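Local structure of putative lipoprotein (Pectobacterium atrosepticum SCRI1043, 3BDU) at residues A[3-7]-A[17-21]; A[14-18]-A[32-36]. The protein is of unknown function but is a putative bacterial lipoprotein, probably held at the cell membrane by lipid, whose soluble DUF903 part is the piece described here. One frame throughout, in Å; residues are numbered along the deposited sequence.

Contact 1: residues A[3-7]-A[17-21]; sequences SNYVL and AEGKP
Residues 4-7 and 17-18 run antiparallel as neighbouring strands of one hairpin, both with extended backbones. Tyr5 and Ala17 form the hydrogen-bonded pair (CA to CA 5.0 Å): Tyr5 N gives to Ala17 O at 2.8 Å, and Ala17 N gives to Tyr5 O at 2.7 Å, both nearly straight. Asn4 and Glu18 follow as the non-hydrogen-bonded pair, CA to CA 4.6 Å, with Asn4 CA resting 3.2 Å from Ala17 O. A weak, bent bond from Gly19 N to Ser3 O (3.0 Å) comes next. Gly19 sits at phi 100°, psi 155°, where a CB would jam against the carbonyl of Glu18, and the chain continues through Lys20 to Pro21.

The Tyr5 side chain (chi1 m) lies against Lys20 and Pro21. Lys20 CA stands over one face of its ring, 3.8 Å from the centroid, a CH-pi contact, while Pro21 CD comes to 3.9 Å from Tyr5 CG. Leu7 (chi1 m, chi2 p) reaches Ala17 CB and Pro21 CG with its CD1, at 3.7 and 3.5 Å. Tyr5 OH is hydrogen-bonded to Lys52 NZ, and Lys20 NZ makes salt bridges to Asp24 and Glu26 of a second subunit. Met50 and Tyr32 enclose the apolar side further. The whole is the open end of an antiparallel beta hairpin, the first in a small all-beta domain of the SH3 clan.

Contact 2: residues A[14-18]-A[32-36]; sequences TIVAE and YTDAY
Tyr32 carries the apolar side of this contact: with chi1 at 65° (p) and chi2 at -78°, its ring packs against Ile15 and Ala17 of strand 14-18. Ala17 CB lies 3.8 Å from Tyr32 CD2, and Ile15 (chi1 m, chi2 t) brings CG2 to 3.6 Å from Tyr32 CE2 and 3.5 Å from Tyr32 OH. Farther out, Val16 (chi1 t) sets CG1 4.4 Å from Ala35 CB. The Glu18 side chain (chi1 m, chi2 t) extends past the loop, its CG 4.3 Å from Ala35 CA.

Asp34 points its CA-to-CB bond away from strand 14-18. Its chi1 of 59° (p) lets OD1 accept from Tyr36 N at 2.8 Å, an Asx turn, and Gln38 N is hydrogen-bonded to the same oxygen. Ala35 (phi -60°, psi -13°) is not extended.

The backbones run in different directions, the CA 15 to 18 and CA 32 to 35 lines 93° apart, with Ala17 CA 4.6 Å from Asp34 CA. One direct hydrogen bond joins them, Glu18 N to Thr33 O at 2.8 Å and 170°. Two waters add bridges: one donates to Val16 O (2.7 Å) and accepts from Ala35 N (2.9 Å), the other donates to Glu18 O (2.8 Å) and accepts from Thr33 N (3.0 Å). The chemistry implies a seam between two sheets, apolar around Tyr32 and partly hydrated along the backbones.

Ala17 and Glu18 belong to both contacts, which lie about 6 Å apart, centre to centre. In contact 1 Ala17 bonds through its N and O to strand 4-9, while in contact 2 the next amide, that of Glu18, turns to strand 30-33, so successive residues of strand 14-18 serve different partners. The hairpin also continues between the contacts, Leu7 N lying 2.7 Å from Ile15 O in a probable hydrogen bond. On the inner side Pro21 CG packs 3.9 Å from Tyr32 CB, so the side chains of contact 1 continue into those of contact 2. Contact 1 thus builds one sheet, and contact 2 joins it to the sheet holding strand 30-33.

Contact 1: residues A[3-7]-A[17-21]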
# COMPACT_ATOMS: atom_id res chain seq x y z
N SER A 3 -21.57 -20.85 10.39
CA SER A 3 -21.85 -20.20 9.12
C SER A 3 -20.69 -20.32 8.13
O SER A 3 -19.55 -20.02 8.46
CB SER A 3 -22.18 -18.72 9.35
OG SER A 3 -21.11 -18.05 9.99
N ASN A 4 -21.01 -20.76 6.91
CA ASN A 4 -20.01 -20.91 5.87
C ASN A 4 -19.91 -19.64 5.04
O ASN A 4 -20.85 -18.85 4.97
CB ASN A 4 -20.37 -22.07 4.94
CG ASN A 4 -20.24 -23.42 5.61
OD1 ASN A 4 -19.17 -23.80 6.07
ND2 ASN A 4 -21.35 -24.16 5.66
N TYR A 5 -18.76 -19.45 4.41
CA TYR A 5 -18.52 -18.30 3.56
C TYR A 5 -17.94 -18.79 2.25
O TYR A 5 -17.36 -19.88 2.18
CB TYR A 5 -17.54 -17.32 4.22
CG TYR A 5 -18.12 -16.52 5.36
CD1 TYR A 5 -18.41 -15.17 5.21
CD2 TYR A 5 -18.41 -17.12 6.59
CE1 TYR A 5 -18.97 -14.42 6.25
CE2 TYR A 5 -18.97 -16.38 7.63
CZ TYR A 5 -19.25 -15.04 7.45
OH TYR A 5 -19.80 -14.32 8.48
N VAL A 6 -18.10 -17.99 1.21
CA VAL A 6 -17.55 -18.33 -0.10
C VAL A 6 -16.64 -17.18 -0.51
O VAL A 6 -17.10 -16.05 -0.63
CB VAL A 6 -18.64 -18.47 -1.17
CG1 VAL A 6 -17.99 -18.76 -2.51
CG2 VAL A 6 -19.62 -19.59 -0.80
N LEU A 7 -15.36 -17.46 -0.70
CA LEU A 7 -14.40 -16.43 -1.11
C LEU A 7 -14.21 -16.48 -2.63
O LEU A 7 -14.03 -17.56 -3.20
CB LEU A 7 -13.03 -16.65 -0.45
CG LEU A 7 -12.82 -16.48 1.05
CD1 LEU A 7 -13.77 -17.39 1.82
CD2 LEU A 7 -11.37 -16.80 1.40
N ALA A 17 -15.36 -21.57 2.88
CA ALA A 17 -14.71 -21.44 4.18
C ALA A 17 -15.72 -21.78 5.27
O ALA A 17 -16.90 -21.45 5.15
CB ALA A 17 -14.20 -20.02 4.37
N GLU A 18 -15.25 -22.45 6.31
CA GLU A 18 -16.08 -22.80 7.46
C GLU A 18 -15.75 -21.73 8.50
O GLU A 18 -14.70 -21.78 9.14
CB GLU A 18 -15.69 -24.17 8.02
CG GLU A 18 -16.08 -25.35 7.16
CD GLU A 18 -15.93 -26.69 7.89
OE1 GLU A 18 -14.78 -27.08 8.21
OE2 GLU A 18 -16.96 -27.34 8.14
N GLY A 19 -16.64 -20.76 8.65
CA GLY A 19 -16.38 -19.69 9.59
C GLY A 19 -15.88 -18.49 8.80
O GLY A 19 -15.32 -18.66 7.72
N LYS A 20 -16.05 -17.29 9.35
CA LYS A 20 -15.63 -16.07 8.65
C LYS A 20 -14.13 -15.91 8.50
O LYS A 20 -13.39 -15.92 9.48
CB LYS A 20 -16.19 -14.82 9.35
CG LYS A 20 -16.02 -13.55 8.50
CD LYS A 20 -16.69 -12.32 9.11
CE LYS A 20 -15.82 -11.65 10.15
NZ LYS A 20 -16.41 -10.36 10.60
N PRO A 21 -13.65 -15.76 7.26
CA PRO A 21 -12.21 -15.58 7.07
C PRO A 21 -11.86 -14.24 7.71
O PRO A 21 -12.65 -13.30 7.68
CB PRO A 21 -12.07 -15.54 5.55
CG PRO A 21 -13.20 -16.44 5.09
CD PRO A 21 -14.34 -16.00 5.97

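Contact 2: residues A[14-18]-A[32-36]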
# COMPACT_ATOMS: atom_id res chain seq x y z
N THR A 14 -13.45 -19.95 -6.48
CA THR A 14 -14.42 -19.77 -5.41
C THR A 14 -13.99 -20.79 -4.38
O THR A 14 -13.79 -21.97 -4.70
CB THR A 14 -15.86 -20.06 -5.86
OG1 THR A 14 -15.94 -21.38 -6.40
CG2 THR A 14 -16.30 -19.05 -6.92
N ILE A 15 -13.81 -20.35 -3.15
CA ILE A 15 -13.36 -21.21 -2.07
C ILE A 15 -14.38 -21.20 -0.93
O ILE A 15 -14.83 -20.13 -0.51
CB ILE A 15 -11.98 -20.73 -1.55
CG1 ILE A 15 -10.99 -20.66 -2.72
CG2 ILE A 15 -11.44 -21.68 -0.48
CD1 ILE A 15 -9.61 -20.12 -2.33
N VAL A 16 -14.75 -22.38 -0.45
CA VAL A 16 -15.69 -22.48 0.66
C VAL A 16 -14.92 -22.43 1.97
O VAL A 16 -13.93 -23.15 2.15
CB VAL A 16 -16.49 -23.80 0.63
CG1 VAL A 16 -17.40 -23.87 1.85
CG2 VAL A 16 -17.30 -23.89 -0.65
N ALA A 17 -15.36 -21.57 2.88
CA ALA A 17 -14.71 -21.44 4.18
C ALA A 17 -15.72 -21.78 5.27
O ALA A 17 -16.90 -21.45 5.15
CB ALA A 17 -14.20 -20.02 4.37
N GLU A 18 -15.25 -22.45 6.31
CA GLU A 18 -16.08 -22.80 7.46
C GLU A 18 -15.75 -21.73 8.50
O GLU A 18 -14.70 -21.78 9.14
CB GLU A 18 -15.69 -24.17 8.02
CG GLU A 18 -16.08 -25.35 7.16
CD GLU A 18 -15.93 -26.69 7.89
OE1 GLU A 18 -14.78 -27.08 8.21
OE2 GLU A 18 -16.96 -27.34 8.14
N TYR A 32 -8.34 -18.69 7.08
CA TYR A 32 -9.63 -19.39 7.14
C TYR A 32 -9.44 -20.90 7.20
O TYR A 32 -8.32 -21.40 7.08
CB TYR A 32 -10.50 -19.06 5.91
CG TYR A 32 -9.95 -19.54 4.59
CD1 TYR A 32 -8.91 -18.87 3.94
CD2 TYR A 32 -10.45 -20.70 3.98
CE1 TYR A 32 -8.39 -19.32 2.73
CE2 TYR A 32 -9.93 -21.16 2.76
CZ TYR A 32 -8.90 -20.47 2.15
OH TYR A 32 -8.36 -20.92 0.96
N THR A 33 -10.54 -21.62 7.36
CA THR A 33 -10.53 -23.07 7.40
C THR A 33 -11.41 -23.51 6.23
O THR A 33 -12.53 -23.03 6.08
CB THR A 33 -11.15 -23.61 8.71
OG1 THR A 33 -10.47 -23.03 9.82
CG2 THR A 33 -11.01 -25.13 8.78
N ASP A 34 -10.90 -24.40 5.38
CA ASP A 34 -11.67 -24.85 4.24
C ASP A 34 -12.65 -25.96 4.61
O ASP A 34 -12.69 -26.41 5.76
CB ASP A 34 -10.77 -25.32 3.09
CG ASP A 34 -9.83 -26.45 3.49
OD1 ASP A 34 -10.24 -27.32 4.28
OD2 ASP A 34 -8.69 -26.46 2.99
N ALA A 35 -13.43 -26.40 3.63
CA ALA A 35 -14.43 -27.44 3.82
C ALA A 35 -13.86 -28.76 4.31
O ALA A 35 -14.60 -29.65 4.73
CB ALA A 35 -15.22 -27.66 2.53
N TYR A 36 -12.54 -28.90 4.24
CA TYR A 36 -11.89 -30.14 4.67
C TYR A 36 -11.20 -30.02 6.02
O TYR A 36 -10.46 -30.91 6.43
CB TYR A 36 -10.89 -30.59 3.61
CG TYR A 36 -11.54 -31.02 2.32
CD1 TYR A 36 -12.30 -32.19 2.27
CD2 TYR A 36 -11.39 -30.28 1.15
CE1 TYR A 36 -12.90 -32.61 1.08
CE2 TYR A 36 -11.99 -30.69 -0.05
CZ TYR A 36 -12.74 -31.86 -0.07
OH TYR A 36 -13.32 -32.28 -1.25
O HOH W 1 -13.14 -25.41 0.89
O HOH W 2 -12.83 -19.86 8.26